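Local coordinates for bacterial transferase hexapeptide (Three repeats) family protein (Acinetobacter baumannii, PDB 4M9C) that probably transfers an acetyl group to an amino-sugar nucleotide in the biosynthesis of UDP-N,N'-diacetylbacillosamine, as a trimeric acetyltransferase of the left-handed beta-helix class, at residues 126-131 with 146-151; 33-38 with 46-51; 19-24 with 91-96; 179-184 with 196-201. All coordinates share one frame; numbering follows the deposited sequence. Where two conformers were deposited one is given.

Contact 1 of 4, residues 126-131 with 146-151; sequences KFFHAN and VTFAPG
Three backbone hydrogen bonds lace residues 126-131 to 146-151 as parallel strands of adjacent turns in the left-handed beta-helix. His129 spends both its backbone polar groups on this partner: its N reaches Val146 O at 3.1 Å, and its O receives Phe148 N at 2.7 Å, nearly straight at 171°. Asn131 N then meets Phe148 O at 3.0 Å in the carbonyl plane. Just ahead of the ladder a water continues it, donating to Lys126 O and accepting from Val146 N.

On the face shared by Ala130 and Phe148 the contact is aromatic. Phe128, its CG anti to the backbone N, swings its ring across so that CZ stands 3.9 Å above the centre of the Phe148 ring, an edge-to-face (T-shaped) pair with planes 77° apart. Val146 CG1 touches the rim of the Phe128 ring at CE1, 4.0 Å away. At the far end Asn131 CB lies alongside Pro150 CD at 3.7 Å.

The contact is buried: strand 111-112 flanks it beyond 129-130 and strand 165-166 beyond 147-148, while helix 73-85 of the N-terminal domain covers the His129 and Thr147 face, where Arg76 hydrogen-bonds Thr147 OG1.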
loop_
_atom_site.group_PDB
_atom_site.type_symbol
_atom_site.label_atom_id
_atom_site.label_comp_id
_atom_site.label_asym_id
_atom_site.label_seq_id
_atom_site.Cartn_x
_atom_site.Cartn_y
_atom_site.Cartn_z
ATOM N N LYS A 126 -1.156 -23.677 5.280
ATOM C CA LYS A 126 -0.312 -24.046 4.148
ATOM C C LYS A 126 -0.749 -23.371 2.854
ATOM O O LYS A 126 -1.929 -23.090 2.656
ATOM C CB LYS A 126 -0.292 -25.568 3.961
ATOM C CG LYS A 126 -0.004 -26.350 5.238
ATOM C CD LYS A 126 0.290 -27.831 4.943
ATOM N N PHE A 127 0.225 -23.103 1.990
ATOM C CA PHE A 127 -0.028 -22.593 0.647
ATOM C C PHE A 127 -0.871 -21.318 0.641
ATOM O O PHE A 127 -1.760 -21.138 -0.193
ATOM C CB PHE A 127 -0.584 -23.714 -0.246
ATOM C CG PHE A 127 0.316 -24.923 -0.278
ATOM C CD1 PHE A 127 0.070 -26.011 0.543
ATOM C CD2 PHE A 127 1.457 -24.930 -1.067
ATOM C CE1 PHE A 127 0.931 -27.095 0.557
ATOM C CE2 PHE A 127 2.316 -26.015 -1.067
ATOM C CZ PHE A 127 2.049 -27.100 -0.253
ATOM N N PHE A 128 -0.556 -20.430 1.582
ATOM C CA PHE A 128 -1.124 -19.090 1.629
ATOM C C PHE A 128 -0.540 -18.224 0.523
ATOM O O PHE A 128 0.670 -18.254 0.269
ATOM C CB PHE A 128 -0.826 -18.457 2.988
ATOM C CG PHE A 128 -1.356 -17.071 3.147
ATOM C CD1 PHE A 128 -2.714 -16.819 3.053
ATOM C CD2 PHE A 128 -0.496 -16.019 3.457
ATOM C CE1 PHE A 128 -3.216 -15.529 3.223
ATOM C CE2 PHE A 128 -0.981 -14.727 3.645
ATOM C CZ PHE A 128 -2.354 -14.478 3.522
ATOM N N HIS A 129 -1.407 -17.466 -0.140
ATOM C CA HIS A 129 -0.996 -16.543 -1.193
ATOM C C HIS A 129 -1.443 -15.135 -0.832
ATOM O O HIS A 129 -2.642 -14.878 -0.663
ATOM C CB HIS A 129 -1.616 -16.930 -2.533
ATOM C CG HIS A 129 -0.866 -17.999 -3.267
ATOM N ND1 HIS A 129 -0.865 -18.090 -4.642
ATOM C CD2 HIS A 129 -0.091 -19.018 -2.820
ATOM C CE1 HIS A 129 -0.121 -19.118 -5.013
ATOM N NE2 HIS A 129 0.357 -19.700 -3.926
ATOM N N ALA A 130 -0.480 -14.225 -0.712
ATOM C CA ALA A 130 -0.764 -12.816 -0.455
ATOM C C ALA A 130 -0.196 -12.006 -1.603
ATOM O O ALA A 130 1.020 -11.864 -1.724
ATOM C CB ALA A 130 -0.120 -12.377 0.833
ATOM N N ASN A 131 -1.064 -11.481 -2.455
ATOM C CA ASN A 131 -0.605 -10.665 -3.570
ATOM C C ASN A 131 -0.339 -9.243 -3.124
ATOM O O ASN A 131 -0.561 -8.897 -1.965
ATOM C CB ASN A 131 -1.602 -10.673 -4.733
ATOM C CG ASN A 131 -0.905 -10.745 -6.094
ATOM O OD1 ASN A 131 0.073 -10.025 -6.366
ATOM N ND2 ASN A 131 -1.394 -11.637 -6.944
ATOM N N VAL A 146 -5.643 -20.483 1.325
ATOM C CA VAL A 146 -6.295 -19.185 1.337
ATOM C C VAL A 146 -5.564 -18.245 0.385
ATOM O O VAL A 146 -4.323 -18.270 0.280
ATOM C CB VAL A 146 -6.322 -18.600 2.761
ATOM C CG1 VAL A 146 -6.788 -17.151 2.746
ATOM C CG2 VAL A 146 -7.224 -19.456 3.655
ATOM N N THR A 147 -6.334 -17.421 -0.313
ATOM C CA THR A 147 -5.790 -16.509 -1.302
ATOM C C THR A 147 -6.238 -15.089 -1.033
ATOM O O THR A 147 -7.438 -14.825 -0.926
ATOM C CB THR A 147 -6.251 -16.910 -2.719
ATOM O OG1 THR A 147 -5.730 -18.202 -3.033
ATOM C CG2 THR A 147 -5.751 -15.915 -3.745
ATOM N N PHE A 148 -5.273 -14.182 -0.905
ATOM C CA PHE A 148 -5.546 -12.746 -0.784
ATOM C C PHE A 148 -5.173 -12.128 -2.112
ATOM O O PHE A 148 -4.002 -12.164 -2.509
ATOM C CB PHE A 148 -4.663 -12.082 0.303
ATOM C CG PHE A 148 -5.181 -12.238 1.716
ATOM C CD1 PHE A 148 -4.775 -11.363 2.707
ATOM C CD2 PHE A 148 -6.052 -13.264 2.056
ATOM C CE1 PHE A 148 -5.232 -11.499 4.008
ATOM C CE2 PHE A 148 -6.505 -13.411 3.354
ATOM C CZ PHE A 148 -6.098 -12.528 4.332
ATOM N N ALA A 149 -6.155 -11.560 -2.798
ATOM C CA ALA A 149 -5.898 -10.830 -4.024
ATOM C C ALA A 149 -5.191 -9.540 -3.628
ATOM O O ALA A 149 -5.120 -9.219 -2.446
ATOM C CB ALA A 149 -7.216 -10.527 -4.739
ATOM N N PRO A 150 -4.686 -8.785 -4.611
ATOM C CA PRO A 150 -3.966 -7.538 -4.335
ATOM C C PRO A 150 -4.805 -6.528 -3.561
ATOM O O PRO A 150 -5.974 -6.319 -3.879
ATOM C CB PRO A 150 -3.637 -6.995 -5.734
ATOM C CG PRO A 150 -3.696 -8.182 -6.633
ATOM C CD PRO A 150 -4.719 -9.112 -6.047
ATOM N N GLY A 151 -4.205 -5.928 -2.536
ATOM C CA GLY A 151 -4.849 -4.872 -1.787
ATOM C C GLY A 151 -5.866 -5.387 -0.792
ATOM O O GLY A 151 -6.639 -4.599 -0.236
HETATM O O HOH W 1 -3.366 -20.683 3.365
#

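Contact 2 of 4, residues 33-38 with 46-51; sequences FAFIDD and NGYPVL
Phe35 O is the best-held polar atom across this pair, by the straightness of its bond, and is gripped by one strong hydrogen bond and one weaker contact: Leu51 N donates to it at 2.7 Å, nearly straight and almost along the C=O axis, and the CA-H of Val50 leans in with CA 3.3 Å from the same oxygen. Leu51 O is served likewise, taking Asp37 N at 2.7 Å and a CA-H contact from Ile36. The third rung, Phe35 N to Pro49 O, is more bent at 136°, near the end where the strands splay apart; their short axes cross at -38°.

These bonds join strands 33-36 and 48-51 in parallel at one side of the Rossmann-like sheet of the PglD N-terminal domain, with strand 3-8 beyond 33-36 and strand 44-45 beyond 48-51. On the face carrying Phe35 and Val50, the Phe35 ring lays its CD2-CE2 side against Tyr48 CB, CD2 being 3.8 Å away. The side chains cross obliquely, the ring planes 85° apart, with CE2 near Tyr48 CD2. Val50 CG1, anti to its backbone N, fits against Phe35 CB and reaches Asp37 CB at 3.8 Å. On the other face Leu51 extends back along the neighbouring strand until CD1 rests 3.8 Å from Ala34 CB. Phe33 CB abuts Tyr48 CE1 at 3.9 Å; the phenol OH beyond hydrogen-bonds Arg22 of helix 14-24, while Lys30, past the end of that helix, makes a cation-pi contact with the ring. Met18 of the helix covers both Phe35 and Tyr48.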
loop_
_atom_site.group_PDB
_atom_site.type_symbol
_atom_site.label_atom_id
_atom_site.label_comp_id
_atom_site.label_asym_id
_atom_site.label_seq_id
_atom_site.Cartn_x
_atom_site.Cartn_y
_atom_site.Cartn_z
ATOM N N PHE A 33 15.793 -22.622 -13.774
ATOM C CA PHE A 33 14.377 -22.280 -13.569
ATOM C C PHE A 33 13.487 -22.576 -14.776
ATOM O O PHE A 33 13.901 -22.400 -15.914
ATOM C CB PHE A 33 14.233 -20.796 -13.239
ATOM C CG PHE A 33 14.920 -20.380 -11.968
ATOM C CD1 PHE A 33 14.186 -20.166 -10.807
ATOM C CD2 PHE A 33 16.288 -20.177 -11.944
ATOM C CE1 PHE A 33 14.815 -19.766 -9.638
ATOM C CE2 PHE A 33 16.926 -19.778 -10.782
ATOM C CZ PHE A 33 16.193 -19.576 -9.626
ATOM N N ALA A 34 12.246 -22.975 -14.515
ATOM C CA ALA A 34 11.272 -23.145 -15.582
ATOM C C ALA A 34 9.857 -22.864 -15.114
ATOM O O ALA A 34 9.521 -23.067 -13.946
ATOM C CB ALA A 34 11.354 -24.559 -16.167
ATOM N N PHE A 35 9.031 -22.398 -16.042
ATOM C CA PHE A 35 7.588 -22.427 -15.862
ATOM C C PHE A 35 7.066 -23.845 -16.101
ATOM O O PHE A 35 7.504 -24.525 -17.025
ATOM C CB PHE A 35 6.918 -21.464 -16.834
ATOM C CG PHE A 35 7.194 -20.012 -16.542
ATOM C CD1 PHE A 35 6.537 -19.369 -15.505
ATOM C CD2 PHE A 35 8.088 -19.290 -17.321
ATOM C CE1 PHE A 35 6.778 -18.039 -15.240
ATOM C CE2 PHE A 35 8.342 -17.957 -17.059
ATOM C CZ PHE A 35 7.685 -17.330 -16.017
ATOM N N ILE A 36 6.136 -24.289 -15.261
ATOM C CA ILE A 36 5.461 -25.568 -15.455
ATOM C C ILE A 36 4.036 -25.301 -15.917
ATOM O O ILE A 36 3.251 -24.686 -15.185
ATOM C CB ILE A 36 5.395 -26.373 -14.146
ATOM C CG1 ILE A 36 6.799 -26.735 -13.657
ATOM C CG2 ILE A 36 4.538 -27.627 -14.324
ATOM C CD1 ILE A 36 6.805 -27.526 -12.366
ATOM N N ASP A 37 3.703 -25.755 -17.126
ATOM C CA ASP A 37 2.368 -25.537 -17.688
ATOM C C ASP A 37 2.092 -26.495 -18.855
ATOM O O ASP A 37 2.664 -26.353 -19.932
ATOM C CB ASP A 37 2.208 -24.082 -18.142
ATOM C CG ASP A 37 0.761 -23.714 -18.434
ATOM O OD1 ASP A 37 0.132 -23.028 -17.590
ATOM O OD2 ASP A 37 0.253 -24.109 -19.510
ATOM N N ASP A 38 1.223 -27.477 -18.626
ATOM C CA ASP A 38 0.929 -28.493 -19.639
ATOM C C ASP A 38 0.454 -27.856 -20.940
ATOM O O ASP A 38 0.972 -28.156 -22.018
ATOM C CB ASP A 38 -0.116 -29.486 -19.122
ATOM C CG ASP A 38 0.457 -30.453 -18.104
ATOM O OD1 ASP A 38 1.698 -30.618 -18.084
ATOM O OD2 ASP A 38 -0.325 -31.050 -17.331
ATOM N N ASN A 46 9.284 -15.228 -21.321
ATOM C CA ASN A 46 10.257 -14.309 -20.731
ATOM C C ASN A 46 11.656 -14.922 -20.680
ATOM O O ASN A 46 12.410 -14.694 -19.735
ATOM C CB ASN A 46 9.824 -13.845 -19.330
ATOM C CG ASN A 46 8.623 -12.906 -19.364
ATOM O OD1 ASN A 46 8.213 -12.445 -20.431
ATOM N ND2 ASN A 46 8.065 -12.604 -18.187
ATOM N N GLY A 47 11.984 -15.712 -21.701
ATOM C CA GLY A 47 13.313 -16.290 -21.839
ATOM C C GLY A 47 13.477 -17.588 -21.078
ATOM O O GLY A 47 14.575 -18.135 -21.012
ATOM N N TYR A 48 12.393 -18.078 -20.490
ATOM C CA TYR A 48 12.439 -19.316 -19.717
ATOM C C TYR A 48 11.689 -20.413 -20.460
ATOM O O TYR A 48 10.709 -20.132 -21.145
ATOM C CB TYR A 48 11.749 -19.139 -18.363
ATOM C CG TYR A 48 12.390 -18.165 -17.395
ATOM C CD1 TYR A 48 13.326 -18.599 -16.464
ATOM C CD2 TYR A 48 12.027 -16.828 -17.385
ATOM C CE1 TYR A 48 13.896 -17.718 -15.558
ATOM C CE2 TYR A 48 12.599 -15.935 -16.482
ATOM C CZ TYR A 48 13.532 -16.390 -15.574
ATOM O OH TYR A 48 14.101 -15.519 -14.674
ATOM N N PRO A 49 12.130 -21.668 -20.294
ATOM C CA PRO A 49 11.414 -22.828 -20.831
ATOM C C PRO A 49 10.101 -23.005 -20.100
ATOM O O PRO A 49 10.043 -22.807 -18.882
ATOM C CB PRO A 49 12.326 -24.010 -20.481
ATOM C CG PRO A 49 13.626 -23.411 -20.064
ATOM C CD PRO A 49 13.343 -22.053 -19.554
ATOM N N VAL A 50 9.059 -23.361 -20.839
ATOM C CA VAL A 50 7.790 -23.738 -20.240
ATOM C C VAL A 50 7.649 -25.238 -20.436
ATOM O O VAL A 50 7.584 -25.720 -21.571
ATOM C CB VAL A 50 6.614 -23.010 -20.911
ATOM C CG1 VAL A 50 5.312 -23.289 -20.169
ATOM C CG2 VAL A 50 6.891 -21.515 -20.988
ATOM N N LEU A 51 7.624 -25.976 -19.333
ATOM C CA LEU A 51 7.619 -27.433 -19.383
ATOM C C LEU A 51 6.283 -28.017 -18.960
ATOM O O LEU A 51 5.562 -27.431 -18.146
ATOM C CB LEU A 51 8.709 -28.003 -18.475
ATOM C CG LEU A 51 10.123 -27.458 -18.663
ATOM C CD1 LEU A 51 11.044 -28.045 -17.602
ATOM C CD2 LEU A 51 10.636 -27.781 -20.061
#

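Contact 3 of 4, residues 19-24 with 91-96; sequences PLVRQQ and LAVQST
Val93 is the apolar centre, its two methyl groups divided between neighbouring residues of helix 14-24. CG1, anti to the backbone N, sits 3.8 Å from Leu20 CB, and CG2 meets Val21 CG2 at 4.0 Å. The same Val21 methyl also touches Leu91 CD1, at 4.2 Å, the two side chains crossing at about a right angle. Leu20 runs on past Val93 with its chain extended, so that CD2 comes 3.7 Å from Ser95 OG; that hydroxyl is hydrogen-bonded to Leu112 O.

Outward from this core, Gln24 bridges helix and loop. Its CG is anti to the backbone N and the chain bends at chi2 (79°), which curls the amide back over the 91-96 backbone. There OE1 accepts Gln94 N at 2.8 Å, a fairly straight bond at hydrogen (162°), although the donor stands 39° above the amide plane. A water makes a second bridge, donating both to Leu20 O and to Gln94 O, 2.6 Å from the latter. At the exposed end Gln23, extended beyond CG, brings NE2 to 3.0 Å from Thr96 OG1.

The helix belongs to the Rossmann-like N-terminal domain, and residues 91-96 lead from it into the beta-helix, with strand 111-112 beside them, where Val93 is backbone-bonded to Ser110 and Leu112. Hydrophobic methyls therefore seat the connection against the helix, while a side-chain carbonyl and a water satisfy backbone groups of Gln94, so the hold on the helix itself depends on side chains and solvent and not on a backbone ladder.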
loop_
_atom_site.group_PDB
_atom_site.type_symbol
_atom_site.label_atom_id
_atom_site.label_comp_id
_atom_site.label_asym_id
_atom_site.label_seq_id
_atom_site.Cartn_x
_atom_site.Cartn_y
_atom_site.Cartn_z
ATOM N N PRO A 19 10.265 -13.727 -11.186
ATOM C CA PRO A 19 11.381 -12.890 -10.725
ATOM C C PRO A 19 11.498 -12.851 -9.197
ATOM O O PRO A 19 12.599 -12.683 -8.671
ATOM C CB PRO A 19 11.050 -11.505 -11.293
ATOM C CG PRO A 19 9.598 -11.565 -11.675
ATOM C CD PRO A 19 9.328 -12.978 -12.040
ATOM N N LEU A 20 10.385 -13.028 -8.493
ATOM C CA LEU A 20 10.440 -13.105 -7.036
ATOM C C LEU A 20 11.246 -14.323 -6.601
ATOM O O LEU A 20 12.102 -14.230 -5.719
ATOM C CB LEU A 20 9.027 -13.170 -6.441
ATOM C CG LEU A 20 8.118 -11.968 -6.721
ATOM C CD1 LEU A 20 6.736 -12.175 -6.093
ATOM C CD2 LEU A 20 8.769 -10.676 -6.202
ATOM N N VAL A 21 10.969 -15.473 -7.210
ATOM C CA VAL A 21 11.682 -16.687 -6.843
ATOM C C VAL A 21 13.150 -16.641 -7.303
ATOM O O VAL A 21 14.018 -17.207 -6.647
ATOM C CB VAL A 21 10.952 -17.976 -7.314
ATOM C CG1 VAL A 21 11.051 -18.147 -8.826
ATOM C CG2 VAL A 21 11.518 -19.186 -6.592
ATOM N N ARG A 22 13.424 -15.946 -8.407
ATOM C CA ARG A 22 14.804 -15.701 -8.825
ATOM C C ARG A 22 15.564 -14.974 -7.723
ATOM O O ARG A 22 16.691 -15.359 -7.377
ATOM C CB ARG A 22 14.867 -14.867 -10.108
ATOM C CG ARG A 22 14.439 -15.592 -11.393
ATOM C CD ARG A 22 15.363 -16.767 -11.763
ATOM N NE ARG A 22 16.782 -16.415 -11.706
ATOM C CZ ARG A 22 17.451 -15.801 -12.681
ATOM N NH1 ARG A 22 16.835 -15.453 -13.807
ATOM N NH2 ARG A 22 18.745 -15.530 -12.531
ATOM N N GLN A 23 14.943 -13.923 -7.178
ATOM C CA GLN A 23 15.540 -13.124 -6.108
ATOM C C GLN A 23 15.611 -13.888 -4.789
ATOM O O GLN A 23 16.494 -13.634 -3.978
ATOM C CB GLN A 23 14.745 -11.840 -5.866
ATOM C CG GLN A 23 14.810 -10.817 -6.962
ATOM C CD GLN A 23 14.090 -9.538 -6.564
ATOM O OE1 GLN A 23 13.422 -8.900 -7.378
ATOM N NE2 GLN A 23 14.223 -9.164 -5.300
ATOM N N GLN A 24 14.662 -14.795 -4.563
ATOM C CA GLN A 24 14.674 -15.621 -3.360
ATOM C C GLN A 24 15.931 -16.516 -3.343
ATOM O O GLN A 24 16.508 -16.774 -2.284
ATOM C CB GLN A 24 13.418 -16.491 -3.299
ATOM C CG GLN A 24 13.177 -17.141 -1.947
ATOM C CD GLN A 24 12.574 -16.167 -0.961
ATOM O OE1 GLN A 24 11.742 -15.340 -1.335
ATOM N NE2 GLN A 24 13.001 -16.241 0.301
ATOM N N LEU A 91 8.545 -24.555 -2.118
ATOM C CA LEU A 91 9.297 -23.352 -1.794
ATOM C C LEU A 91 8.428 -22.296 -1.119
ATOM O O LEU A 91 7.232 -22.174 -1.410
ATOM C CB LEU A 91 9.885 -22.758 -3.070
ATOM C CG LEU A 91 10.878 -23.652 -3.793
ATOM C CD1 LEU A 91 11.207 -23.063 -5.142
ATOM C CD2 LEU A 91 12.130 -23.785 -2.940
ATOM N N ALA A 92 9.038 -21.535 -0.221
ATOM C CA ALA A 92 8.412 -20.327 0.306
ATOM C C ALA A 92 9.058 -19.139 -0.397
ATOM O O ALA A 92 10.281 -19.079 -0.536
ATOM C CB ALA A 92 8.609 -20.232 1.824
ATOM N N VAL A 93 8.240 -18.194 -0.843
ATOM C CA VAL A 93 8.746 -17.060 -1.598
ATOM C C VAL A 93 8.212 -15.779 -0.972
ATOM O O VAL A 93 7.007 -15.654 -0.767
ATOM C CB VAL A 93 8.276 -17.158 -3.066
ATOM C CG1 VAL A 93 8.678 -15.927 -3.862
ATOM C CG2 VAL A 93 8.844 -18.405 -3.707
ATOM N N GLN A 94 9.106 -14.852 -0.634
ATOM C CA GLN A 94 8.706 -13.526 -0.179
ATOM C C GLN A 94 9.239 -12.504 -1.160
ATOM O O GLN A 94 9.934 -12.838 -2.115
ATOM C CB GLN A 94 9.309 -13.181 1.189
ATOM C CG GLN A 94 9.092 -14.194 2.274
ATOM C CD GLN A 94 10.160 -15.267 2.278
ATOM O OE1 GLN A 94 9.849 -16.458 2.370
ATOM N NE2 GLN A 94 11.432 -14.852 2.191
ATOM N N SER A 95 8.939 -11.246 -0.899
ATOM C CA SER A 95 9.513 -10.170 -1.676
ATOM C C SER A 95 10.486 -9.449 -0.781
ATOM O O SER A 95 10.381 -9.523 0.444
ATOM C CB SER A 95 8.422 -9.213 -2.127
ATOM O OG SER A 95 7.444 -9.935 -2.845
ATOM N N THR A 96 11.432 -8.751 -1.394
ATOM C CA THR A 96 12.425 -7.993 -0.640
ATOM C C THR A 96 11.780 -7.033 0.353
ATOM O O THR A 96 12.235 -6.909 1.484
ATOM C CB THR A 96 13.345 -7.209 -1.581
ATOM O OG1 THR A 96 13.984 -8.127 -2.471
ATOM C CG2 THR A 96 14.427 -6.447 -0.788
HETATM O O HOH W 2 11.797 -12.155 -3.859
#

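Contact 4 of 4, residues 179-184 with 196-201; sequences KPLIIG and TKSVPA
This is a short backbone pairing near the C-terminal end of the left-handed beta-helix, where strand 181-183, the last of its parallel sheet within the chain, is lined by the loop 196-201 that links strands 194-195 and 204-206. A single bridge, Ile183 with Val199, carries it. Val199 N donates to Ile182 O at 2.8 Å, nearly along the C=O axis, and Val199 O takes Gly184 N at 2.8 Å in the carbonyl plane, though that bond is bent to 143°. Before the bridge a side chain stands in for a backbone acceptor: Ser198 OG, anti to its carbonyl carbon (chi1 -65°), receives Ile182 N at 2.9 Å, almost straight at 171°.

Apolar groups pack beside these bonds. Leu181 places CG and CD1 over the Lys197-Ser198 peptide, CD1 being 3.7 Å from Lys197 C. Ile183 and Val199 lie side by side, with CD1 of the isoleucine 3.8 Å from CG2 of the valine, and both are buried, Ile183 against Ile160 and Val199 against Ala187. At the end of the pairing the chains close to 3.7 Å between Gly184 CA and Ala201 CA. With no side chain on Gly184, its CA packs directly on the Pro200-Ala201 backbone.

Along the other edge of strand 181-183 runs strand 158-160, on the side where Leu181 and Ile183 find their backbone partners. Ile182 thus has both its backbone N and O bonded to the loop, one through a serine hydroxyl, so this last edge of the sheet is met by an irregular segment whose polar reach is partly side chain.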
loop_
_atom_site.group_PDB
_atom_site.type_symbol
_atom_site.label_atom_id
_atom_site.label_comp_id
_atom_site.label_asym_id
_atom_site.label_seq_id
_atom_site.Cartn_x
_atom_site.Cartn_y
_atom_site.Cartn_z
ATOM N N LYS A 179 -14.872 -12.377 20.277
ATOM C CA LYS A 179 -15.684 -12.668 19.095
ATOM C C LYS A 179 -14.916 -12.349 17.820
ATOM O O LYS A 179 -15.046 -11.254 17.263
ATOM C CB LYS A 179 -17.008 -11.887 19.136
ATOM C CG LYS A 179 -17.801 -12.075 20.429
ATOM C CD LYS A 179 -19.129 -11.340 20.385
ATOM N N PRO A 180 -14.093 -13.295 17.363
ATOM C CA PRO A 180 -13.404 -13.094 16.087
ATOM C C PRO A 180 -14.407 -12.945 14.953
ATOM O O PRO A 180 -15.488 -13.530 15.011
ATOM C CB PRO A 180 -12.618 -14.390 15.909
ATOM C CG PRO A 180 -13.307 -15.384 16.771
ATOM C CD PRO A 180 -13.782 -14.607 17.952
ATOM N N LEU A 181 -14.068 -12.153 13.943
ATOM C CA LEU A 181 -14.857 -12.136 12.721
ATOM C C LEU A 181 -14.409 -13.326 11.862
ATOM O O LEU A 181 -13.210 -13.549 11.657
ATOM C CB LEU A 181 -14.686 -10.811 11.974
ATOM C CG LEU A 181 -15.649 -10.628 10.796
ATOM C CD1 LEU A 181 -15.845 -9.162 10.443
ATOM C CD2 LEU A 181 -15.192 -11.418 9.574
ATOM N N ILE A 182 -15.368 -14.105 11.379
ATOM C CA ILE A 182 -15.046 -15.326 10.658
ATOM C C ILE A 182 -15.431 -15.239 9.191
ATOM O O ILE A 182 -16.548 -14.845 8.854
ATOM C CB ILE A 182 -15.747 -16.540 11.287
ATOM C CG1 ILE A 182 -15.327 -16.700 12.750
ATOM C CG2 ILE A 182 -15.450 -17.802 10.494
ATOM C CD1 ILE A 182 -16.150 -17.719 13.499
ATOM N N ILE A 183 -14.479 -15.579 8.332
ATOM C CA ILE A 183 -14.721 -15.779 6.914
ATOM C C ILE A 183 -14.787 -17.288 6.709
ATOM O O ILE A 183 -13.793 -17.985 6.888
ATOM C CB ILE A 183 -13.569 -15.214 6.063
ATOM C CG1 ILE A 183 -13.391 -13.717 6.330
ATOM C CG2 ILE A 183 -13.826 -15.453 4.578
ATOM C CD1 ILE A 183 -14.665 -12.908 6.123
ATOM N N GLY A 184 -15.959 -17.797 6.349
ATOM C CA GLY A 184 -16.165 -19.238 6.295
ATOM C C GLY A 184 -15.409 -19.999 5.219
ATOM O O GLY A 184 -14.969 -19.437 4.213
ATOM N N THR A 196 -18.333 -6.286 7.132
ATOM C CA THR A 196 -18.606 -5.767 8.470
ATOM C C THR A 196 -19.031 -6.856 9.448
ATOM O O THR A 196 -19.217 -6.596 10.622
ATOM C CB THR A 196 -19.684 -4.675 8.432
ATOM O OG1 THR A 196 -20.913 -5.233 7.949
ATOM C CG2 THR A 196 -19.258 -3.549 7.500
ATOM N N LYS A 197 -19.166 -8.086 8.968
ATOM C CA LYS A 197 -19.545 -9.179 9.852
ATOM C C LYS A 197 -19.131 -10.499 9.245
ATOM O O LYS A 197 -18.797 -10.553 8.061
ATOM C CB LYS A 197 -21.054 -9.168 10.100
ATOM C CG LYS A 197 -21.860 -9.209 8.836
ATOM C CD LYS A 197 -23.345 -8.958 9.112
ATOM C CE LYS A 197 -24.122 -8.948 7.802
ATOM N NZ LYS A 197 -25.603 -8.966 7.996
ATOM N N SER A 198 -19.157 -11.554 10.057
ATOM C CA SER A 198 -18.793 -12.881 9.597
ATOM C C SER A 198 -19.529 -13.277 8.310
ATOM O O SER A 198 -20.683 -12.922 8.103
ATOM C CB SER A 198 -19.033 -13.912 10.696
ATOM O OG SER A 198 -18.169 -13.666 11.796
ATOM N N VAL A 199 -18.825 -14.000 7.450
ATOM C CA VAL A 199 -19.367 -14.496 6.194
ATOM C C VAL A 199 -19.463 -16.019 6.278
ATOM O O VAL A 199 -18.479 -16.670 6.612
ATOM C CB VAL A 199 -18.427 -14.131 5.029
ATOM C CG1 VAL A 199 -18.916 -14.753 3.722
ATOM C CG2 VAL A 199 -18.305 -12.618 4.907
ATOM N N PRO A 200 -20.655 -16.586 5.995
ATOM C CA PRO A 200 -20.918 -18.033 6.017
ATOM C C PRO A 200 -20.038 -18.819 5.042
ATOM O O PRO A 200 -19.660 -18.304 3.985
ATOM C CB PRO A 200 -22.385 -18.129 5.572
ATOM C CG PRO A 200 -22.980 -16.836 5.944
ATOM C CD PRO A 200 -21.879 -15.819 5.718
ATOM N N ALA A 201 -19.718 -20.057 5.398
ATOM C CA ALA A 201 -18.939 -20.903 4.527
ATOM C C ALA A 201 -19.619 -20.987 3.159
ATOM O O ALA A 201 -20.843 -21.003 3.070
ATOM C CB ALA A 201 -18.780 -22.294 5.141
#

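How the contacts relate
From the N terminus, helix 14-24 supplies the first half of contact 3, whose second half arrives only at 91-96. Contact 2 is nested inside that long loop, joining strands 33-36 and 48-51 across a short excursion, and the two touch through Arg22 of the helix and Phe33 of the strand. Contact 3 thus fastens the N-terminal domain to the segment leading into the beta-helix. The chain then winds into that helix: contact 1 closes one turn near the centre of the chain, and contact 4 closes a later one. Contacts 1 and 4 follow in series without crossing; contacts 2 and 4, with centres about 39 Å apart, lie on opposite sides of the chain's centre.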